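Local coordinates for protein AlyQ (Persicobacter sp. CCB-QB2, PDB 7D2A) that binds uronic acids derived from alginate through a family 32 carbohydrate-binding module that also carries a calcium ion, at residues 11-16 with 46-51; 27-32 with 126-131; 70-75 with 85-90. All coordinates share one frame; numbering follows the deposited sequence.

Contacts 1 and 3 lie at the two outer edges of the same five-stranded antiparallel sheet: strand 13-16 pairs with 43-49 at one, strand 84-90 with 70-77 at the other, and their centres are about 18 Å apart. Contact 2 instead fastens the 27-32 loop to strand 123-133 of the other sheet. All three are partly buried. Contacts 1 and 3 are mainly backbone pairing with water-bridged polar side chains outside and aromatic packing inside, whereas contact 2 is built round calcium. Contacts 1 and 2 touch in the core, where Phe47 meets Thr27, Val129 and Ile131; contact 3 stays clear of both.

Contact 1 (11-16 with 46-51); sequences IVAVTA and TFDLGS
The Phe47 ring is met obliquely, on its CD1-CE1 side, by two aliphatic side chains. Val14 CG1 comes within 3.6 Å of Phe47 CE1, and Ile11 CD1 sits 4.0 Å from Phe47 CD1. Val14 has CG1 anti to its backbone N (chi1 -167°), which sets that methyl alongside the ring as the two side chains point the same way; Phe47 goes on to meet Ile113, Val129 and Ile131. The carboxylate of Asp48 is the second flat group, on the opposite face of the sheet. Val12 CG2 lies over one of its faces, 3.9 Å from Asp48 CG, and from that same side Gly50 N donates to Asp48 OD1 at 2.7 Å, 48° out of the carboxylate plane, closing an Asx turn at the corner of the chain. OD1 also forms a salt bridge with Arg109.

In the beta-sandwich of this F5/8 type C domain, 13-16 is an outermost strand of the five-stranded sheet, running antiparallel to 43-49. Thr15 and Thr46 exchange two backbone bonds, Thr46 N reaching Thr15 O at 2.8 Å. Asp48 N gives to Ala13 O, and Val12 N donates to Asp48 O at 2.8 Å, nearly in line with its C=O. An alanine in place of Asp48 would probably leave Gly50 N and Arg109 without their shared acceptor and uncover the Val12 methyl, freeing the turn to shift.

On the Asp48 side of the sheet, Thr15 and Thr46 lie side by side, joined through a water 2.9 Å from Thr15 OG1 and 2.7 Å from Thr46 OG1; the Thr46 hydroxyl also bonds Arg112 NE.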
loop_
_atom_site.group_PDB
_atom_site.type_symbol
_atom_site.label_atom_id
_atom_site.label_comp_id
_atom_site.label_asym_id
_atom_site.label_seq_id
_atom_site.Cartn_x
_atom_site.Cartn_y
_atom_site.Cartn_z
ATOM N N ILE A 11 10.020 2.341 -6.867
ATOM C CA ILE A 11 9.872 2.706 -5.439
ATOM C C ILE A 11 11.276 2.629 -4.819
ATOM O O ILE A 11 11.831 1.499 -4.712
ATOM C CB ILE A 11 8.829 1.826 -4.723
ATOM C CG1 ILE A 11 7.438 2.035 -5.341
ATOM C CG2 ILE A 11 8.875 2.123 -3.222
ATOM C CD1 ILE A 11 6.373 1.065 -4.852
ATOM N N VAL A 12 11.858 3.787 -4.496
ATOM C CA VAL A 12 13.303 3.873 -4.126
ATOM C C VAL A 12 13.520 3.529 -2.659
ATOM O O VAL A 12 14.687 3.264 -2.278
ATOM C CB VAL A 12 13.915 5.231 -4.484
ATOM C CG1 VAL A 12 13.623 5.552 -5.943
ATOM C CG2 VAL A 12 13.466 6.353 -3.560
ATOM N N ALA A 13 12.487 3.580 -1.828
ATOM C CA ALA A 13 12.582 3.340 -0.379
ATOM C C ALA A 13 11.165 3.054 0.122
ATOM O O ALA A 13 10.180 3.589 -0.441
ATOM C CB ALA A 13 13.187 4.553 0.288
ATOM N N VAL A 14 11.072 2.233 1.153
ATOM C CA VAL A 14 9.829 1.931 1.888
ATOM C C VAL A 14 10.131 2.003 3.377
ATOM O O VAL A 14 11.170 1.503 3.823
ATOM C CB VAL A 14 9.241 0.546 1.527
ATOM C CG1 VAL A 14 7.830 0.368 2.026
ATOM C CG2 VAL A 14 9.301 0.241 0.052
ATOM N N THR A 15 9.273 2.668 4.107
ATOM C CA THR A 15 9.307 2.688 5.581
ATOM C C THR A 15 7.951 2.249 6.095
ATOM O O THR A 15 6.954 2.258 5.334
ATOM C CB THR A 15 9.673 4.074 6.103
ATOM O OG1 THR A 15 8.617 4.968 5.769
ATOM C CG2 THR A 15 11.012 4.543 5.582
ATOM N N ALA A 16 7.833 2.088 7.406
ATOM C CA ALA A 16 6.518 1.788 7.996
ATOM C C ALA A 16 6.473 2.209 9.459
ATOM O O ALA A 16 7.499 2.309 10.085
ATOM C CB ALA A 16 6.183 0.321 7.873
ATOM N N THR A 46 4.806 3.491 3.935
ATOM C CA THR A 46 5.037 4.688 3.103
ATOM C C THR A 46 6.048 4.380 2.022
ATOM O O THR A 46 7.210 4.006 2.328
ATOM C CB THR A 46 5.483 5.903 3.930
ATOM O OG1 THR A 46 4.598 6.013 5.051
ATOM C CG2 THR A 46 5.438 7.154 3.076
ATOM N N PHE A 47 5.662 4.579 0.769
ATOM C CA PHE A 47 6.460 4.328 -0.441
ATOM C C PHE A 47 6.995 5.636 -0.966
ATOM O O PHE A 47 6.228 6.607 -1.062
ATOM C CB PHE A 47 5.597 3.661 -1.506
ATOM C CG PHE A 47 4.984 2.419 -0.972
ATOM C CD1 PHE A 47 5.700 1.222 -0.943
ATOM C CD2 PHE A 47 3.736 2.442 -0.397
ATOM C CE1 PHE A 47 5.125 0.107 -0.362
ATOM C CE2 PHE A 47 3.173 1.309 0.181
ATOM C CZ PHE A 47 3.894 0.160 0.211
ATOM N N ASP A 48 8.292 5.681 -1.276
ATOM C CA ASP A 48 8.982 6.884 -1.773
ATOM C C ASP A 48 9.296 6.668 -3.258
ATOM O O ASP A 48 10.054 5.722 -3.563
ATOM C CB ASP A 48 10.234 7.109 -0.942
ATOM C CG ASP A 48 11.011 8.358 -1.261
ATOM O OD1 ASP A 48 10.622 9.114 -2.187
ATOM O OD2 ASP A 48 11.972 8.586 -0.515
ATOM N N LEU A 49 8.855 7.598 -4.106
ATOM C CA LEU A 49 9.160 7.532 -5.549
ATOM C C LEU A 49 10.477 8.232 -5.863
ATOM O O LEU A 49 10.919 8.154 -7.075
ATOM C CB LEU A 49 8.025 8.126 -6.373
ATOM C CG LEU A 49 6.655 7.483 -6.176
ATOM C CD1 LEU A 49 5.618 8.119 -7.118
ATOM C CD2 LEU A 49 6.686 5.969 -6.368
ATOM N N GLY A 50 11.027 8.966 -4.887
ATOM C CA GLY A 50 12.344 9.627 -5.046
ATOM C C GLY A 50 12.173 11.072 -5.493
ATOM O O GLY A 50 13.031 11.886 -5.201
ATOM N N SER A 51 11.085 11.398 -6.173
ATOM C CA SER A 51 10.774 12.770 -6.606
ATOM C C SER A 51 9.283 12.782 -6.913
ATOM O O SER A 51 8.673 11.710 -6.888
ATOM C CB SER A 51 11.588 13.171 -7.808
ATOM O OG SER A 51 11.356 12.287 -8.883
HETATM O O HOH W 1 6.085 4.987 7.107
#

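Contact 2 (27-32 with 126-131); sequences TIDGNL and ITEVAI. With CA (calcium ion), chain C.
Glu128 bends at chi2 (-65°), turning its CD back over the 27-32 loop, while Asp29 holds CG between its backbone N and carbonyl carbon (chi1 65°); the two carboxylates converge on one calcium ion. This is the metal site of the beta-sandwich module, where a loop is bound to strand 123-133 at a classic beta bulge, Thr127 and Glu128 both facing Ala61. Glu128 OE2 binds calcium at 2.4 Å and Asp29 OD1 at 2.5 Å. The two carboxylate planes are 14° apart, and Asp29 OD1 and Glu128 OE2 approach to 2.7 Å, a closeness their shared calcium probably makes tolerable. Backbone carbonyls add Asn31 O at 2.2 Å and Thr127 O at 2.4 Å from calcium, with Asn26 and Thr34 completing the shell.

Around the metal, Gly30 N and Asn31 N give weak hydrogen bonds to Glu128 OE1 and OE2 respectively, and Asn31 N also closes an Asx turn onto Asp29 OD1. Farther along, Val129 N donates to Thr27 O at 2.8 Å, tying the loop to the strand. On the core side, the Thr27 methyl CG2 rests 3.5 Å from Ile126 O.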
loop_
_atom_site.group_PDB
_atom_site.type_symbol
_atom_site.label_atom_id
_atom_site.label_comp_id
_atom_site.label_asym_id
_atom_site.label_seq_id
_atom_site.Cartn_x
_atom_site.Cartn_y
_atom_site.Cartn_z
ATOM N N THR A 27 7.325 -5.637 0.269
ATOM C CA THR A 27 6.232 -5.244 -0.652
ATOM C C THR A 27 6.740 -4.885 -2.034
ATOM O O THR A 27 5.912 -4.714 -2.925
ATOM C CB THR A 27 5.419 -4.074 -0.096
ATOM O OG1 THR A 27 6.272 -2.951 0.121
ATOM C CG2 THR A 27 4.756 -4.432 1.207
ATOM N N ILE A 28 8.053 -4.778 -2.238
ATOM C CA ILE A 28 8.578 -4.335 -3.566
ATOM C C ILE A 28 9.604 -5.341 -4.078
ATOM O O ILE A 28 10.437 -4.939 -4.935
ATOM C CB ILE A 28 9.088 -2.890 -3.533
ATOM C CG1 ILE A 28 10.251 -2.706 -2.577
ATOM C CG2 ILE A 28 7.958 -1.930 -3.189
ATOM C CD1 ILE A 28 10.994 -1.383 -2.840
ATOM N N ASP A 29 9.515 -6.570 -3.622
ATOM C CA ASP A 29 10.504 -7.577 -4.077
ATOM C C ASP A 29 9.944 -8.403 -5.240
ATOM O O ASP A 29 10.681 -9.277 -5.749
ATOM C CB ASP A 29 10.989 -8.439 -2.915
ATOM C CG ASP A 29 9.933 -9.320 -2.269
ATOM O OD1 ASP A 29 8.746 -9.302 -2.714
ATOM O OD2 ASP A 29 10.347 -10.073 -1.358
ATOM N N GLY A 30 8.704 -8.173 -5.702
ATOM C CA GLY A 30 8.140 -8.938 -6.813
ATOM C C GLY A 30 7.621 -10.293 -6.387
ATOM O O GLY A 30 7.255 -11.060 -7.223
ATOM N N ASN A 31 7.653 -10.612 -5.098
ATOM C CA ASN A 31 7.307 -11.968 -4.602
ATOM C C ASN A 31 5.997 -11.917 -3.814
ATOM O O ASN A 31 5.980 -11.315 -2.693
ATOM C CB ASN A 31 8.444 -12.478 -3.741
ATOM C CG ASN A 31 8.381 -13.957 -3.513
ATOM O OD1 ASN A 31 7.309 -14.560 -3.601
ATOM N ND2 ASN A 31 9.549 -14.519 -3.196
ATOM N N LEU A 32 4.986 -12.657 -4.280
ATOM C CA LEU A 32 3.697 -12.720 -3.555
ATOM C C LEU A 32 3.834 -13.571 -2.293
ATOM O O LEU A 32 2.887 -13.544 -1.497
ATOM C CB LEU A 32 2.579 -13.227 -4.461
ATOM C CG LEU A 32 2.215 -12.296 -5.627
ATOM C CD1 LEU A 32 1.409 -13.030 -6.651
ATOM C CD2 LEU A 32 1.425 -11.103 -5.125
ATOM N N ILE A 126 0.543 -7.044 3.633
ATOM C CA ILE A 126 0.574 -6.684 2.203
ATOM C C ILE A 126 1.739 -7.421 1.567
ATOM O O ILE A 126 2.863 -7.279 2.063
ATOM C CB ILE A 126 0.623 -5.159 1.993
ATOM C CG1 ILE A 126 -0.600 -4.495 2.663
ATOM C CG2 ILE A 126 0.736 -4.854 0.517
ATOM C CD1 ILE A 126 -0.574 -2.977 2.603
ATOM N N THR A 127 1.484 -8.161 0.457
ATOM C CA THR A 127 2.587 -8.901 -0.176
ATOM C C THR A 127 3.308 -8.090 -1.249
ATOM O O THR A 127 4.538 -8.258 -1.407
ATOM C CB THR A 127 2.066 -10.225 -0.740
ATOM O OG1 THR A 127 1.100 -9.904 -1.733
ATOM C CG2 THR A 127 1.465 -11.112 0.319
ATOM N N GLU A 128 2.624 -7.220 -1.968
ATOM C CA GLU A 128 3.226 -6.452 -3.080
ATOM C C GLU A 128 2.510 -5.127 -3.197
ATOM O O GLU A 128 1.246 -5.150 -3.058
ATOM C CB GLU A 128 3.133 -7.252 -4.381
ATOM C CG GLU A 128 4.119 -8.415 -4.464
ATOM C CD GLU A 128 5.564 -7.941 -4.497
ATOM O OE1 GLU A 128 5.925 -7.276 -5.518
ATOM O OE2 GLU A 128 6.376 -8.227 -3.559
ATOM N N VAL A 129 3.230 -4.075 -3.550
ATOM C CA VAL A 129 2.629 -2.785 -3.955
ATOM C C VAL A 129 3.309 -2.305 -5.215
ATOM O O VAL A 129 4.562 -2.439 -5.308
ATOM C CB VAL A 129 2.741 -1.760 -2.820
ATOM C CG1 VAL A 129 2.311 -0.355 -3.285
ATOM C CG2 VAL A 129 1.899 -2.143 -1.639
ATOM N N ALA A 130 2.548 -1.662 -6.075
ATOM C CA ALA A 130 3.081 -1.005 -7.275
ATOM C C ALA A 130 2.310 0.288 -7.496
ATOM O O ALA A 130 1.134 0.385 -7.142
ATOM C CB ALA A 130 3.068 -1.948 -8.437
ATOM N N ILE A 131 2.936 1.289 -8.065
ATOM C CA ILE A 131 2.401 2.666 -8.110
ATOM C C ILE A 131 2.585 3.102 -9.537
ATOM O O ILE A 131 3.782 3.027 -10.046
ATOM C CB ILE A 131 3.130 3.591 -7.123
ATOM C CG1 ILE A 131 2.918 3.069 -5.697
ATOM C CG2 ILE A 131 2.685 5.028 -7.293
ATOM C CD1 ILE A 131 3.688 3.797 -4.640
HETATM CA CA CA C . 6.563 -9.463 -1.550
#

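Contact 3 (70-75 with 85-90); sequences SGFSIS and EVYSGT
Phe72 and Gly89 exchange two backbone bonds in the hairpin of strands 70-77 and 84-90, at one edge of the five-stranded sheet of the sandwich: Phe72 N reaches Gly89 O at 3.0 Å, and farther along Ile74 N reaches Tyr87 O at 2.8 Å. A classic beta bulge follows, for Val86 and Tyr87 both face Ile74. Ile74 O takes Val86 N at 2.8 Å and only a weak bond from Tyr87 N at 3.3 Å.

Apolar packing fills the face turned to the other sheet. The Phe72 ring meets that of Tyr87 rim to rim, planes 8° apart, with Phe72 CZ 3.7 Å from Tyr87 CE1, and Tyr101 touches both rings. Gly89 lies next to the pair, where a side chain would be crowded by Tyr87 CE1. Ile74 crosses both bulge residues, its CD1 on Tyr87 CB and its CG2 at 4.0 Å from Val86 CG2.

On the other face, two waters bridge Ser73 OG and Glu85 OE1, one of them only weakly at the glutamate; the other lies 3.0 Å from Ser73 OG and donates to Glu85 OE1 at 2.6 Å.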
loop_
_atom_site.group_PDB
_atom_site.type_symbol
_atom_site.label_atom_id
_atom_site.label_comp_id
_atom_site.label_asym_id
_atom_site.label_seq_id
_atom_site.Cartn_x
_atom_site.Cartn_y
_atom_site.Cartn_z
ATOM N N SER A 70 -9.587 -6.506 3.921
ATOM C CA SER A 70 -8.730 -5.650 4.737
ATOM C C SER A 70 -9.094 -4.191 4.451
ATOM O O SER A 70 -9.150 -3.797 3.289
ATOM C CB SER A 70 -7.238 -5.997 4.486
ATOM O OG SER A 70 -6.446 -5.923 5.677
ATOM N N GLY A 71 -9.354 -3.417 5.495
ATOM C CA GLY A 71 -9.687 -1.997 5.351
ATOM C C GLY A 71 -8.449 -1.130 5.285
ATOM O O GLY A 71 -7.424 -1.443 5.885
ATOM N N PHE A 72 -8.484 -0.111 4.435
ATOM C CA PHE A 72 -7.295 0.734 4.211
ATOM C C PHE A 72 -7.691 2.084 3.623
ATOM O O PHE A 72 -8.808 2.301 3.204
ATOM C CB PHE A 72 -6.302 0.024 3.279
ATOM C CG PHE A 72 -6.777 -0.049 1.863
ATOM C CD1 PHE A 72 -7.640 -1.050 1.440
ATOM C CD2 PHE A 72 -6.381 0.910 0.941
ATOM C CE1 PHE A 72 -8.099 -1.105 0.130
ATOM C CE2 PHE A 72 -6.871 0.881 -0.349
ATOM C CZ PHE A 72 -7.747 -0.101 -0.750
ATOM N N SER A 73 -6.747 2.994 3.644
ATOM C CA SER A 73 -6.842 4.281 2.961
ATOM C C SER A 73 -5.472 4.552 2.359
ATOM O O SER A 73 -4.442 4.046 2.864
ATOM C CB SER A 73 -7.371 5.353 3.837
ATOM O OG SER A 73 -6.488 5.631 4.862
ATOM N N ILE A 74 -5.470 5.346 1.304
ATOM C CA ILE A 74 -4.241 5.783 0.615
ATOM C C ILE A 74 -4.148 7.295 0.762
ATOM O O ILE A 74 -5.147 7.992 0.417
ATOM C CB ILE A 74 -4.262 5.336 -0.856
ATOM C CG1 ILE A 74 -4.513 3.825 -0.999
ATOM C CG2 ILE A 74 -3.001 5.792 -1.577
ATOM C CD1 ILE A 74 -4.687 3.363 -2.423
ATOM N N SER A 75 -2.999 7.765 1.142
ATOM C CA SER A 75 -2.720 9.217 1.230
ATOM C C SER A 75 -1.442 9.506 0.487
ATOM O O SER A 75 -0.562 8.633 0.353
ATOM C CB SER A 75 -2.696 9.712 2.651
ATOM O OG SER A 75 -1.690 9.094 3.461
ATOM N N GLU A 85 -5.495 12.351 1.832
ATOM C CA GLU A 85 -6.183 11.077 1.550
ATOM C C GLU A 85 -6.807 11.138 0.144
ATOM O O GLU A 85 -7.603 12.032 -0.142
ATOM C CB GLU A 85 -7.226 10.724 2.616
ATOM C CG GLU A 85 -7.821 9.363 2.385
ATOM C CD GLU A 85 -8.756 8.933 3.501
ATOM O OE1 GLU A 85 -8.298 8.916 4.676
ATOM O OE2 GLU A 85 -9.917 8.781 3.195
ATOM N N VAL A 86 -6.495 10.172 -0.709
ATOM C CA VAL A 86 -7.040 10.083 -2.077
ATOM C C VAL A 86 -7.955 8.876 -2.303
ATOM O O VAL A 86 -8.562 8.840 -3.354
ATOM C CB VAL A 86 -5.908 10.141 -3.124
ATOM C CG1 VAL A 86 -5.178 11.473 -3.076
ATOM C CG2 VAL A 86 -4.894 8.997 -2.969
ATOM N N TYR A 87 -7.955 7.912 -1.399
ATOM C CA TYR A 87 -8.709 6.661 -1.556
ATOM C C TYR A 87 -8.965 6.068 -0.180
ATOM O O TYR A 87 -8.118 6.172 0.730
ATOM C CB TYR A 87 -7.925 5.632 -2.384
ATOM C CG TYR A 87 -8.781 4.524 -2.944
ATOM C CD1 TYR A 87 -9.031 3.387 -2.203
ATOM C CD2 TYR A 87 -9.264 4.554 -4.251
ATOM C CE1 TYR A 87 -9.797 2.350 -2.698
ATOM C CE2 TYR A 87 -10.033 3.516 -4.771
ATOM C CZ TYR A 87 -10.327 2.419 -3.969
ATOM O OH TYR A 87 -11.069 1.366 -4.429
ATOM N N SER A 88 -10.125 5.503 -0.015
ATOM C CA SER A 88 -10.460 4.749 1.210
ATOM C C SER A 88 -11.364 3.602 0.803
ATOM O O SER A 88 -12.329 3.790 -0.014
ATOM C CB SER A 88 -11.096 5.658 2.197
ATOM O OG SER A 88 -11.372 4.939 3.378
ATOM N N GLY A 89 -11.091 2.403 1.292
ATOM C CA GLY A 89 -11.952 1.280 0.934
ATOM C C GLY A 89 -11.557 0.030 1.673
ATOM O O GLY A 89 -10.909 0.100 2.734
ATOM N N THR A 90 -11.931 -1.084 1.082
ATOM C CA THR A 90 -11.720 -2.423 1.648
ATOM C C THR A 90 -11.283 -3.309 0.491
ATOM O O THR A 90 -11.912 -3.232 -0.548
ATOM C CB THR A 90 -13.009 -2.966 2.254
ATOM O OG1 THR A 90 -13.450 -2.003 3.215
ATOM C CG2 THR A 90 -12.812 -4.309 2.890
HETATM O O HOH W 2 -8.665 7.046 6.418
HETATM O O HOH W 3 -5.142 7.954 4.411
#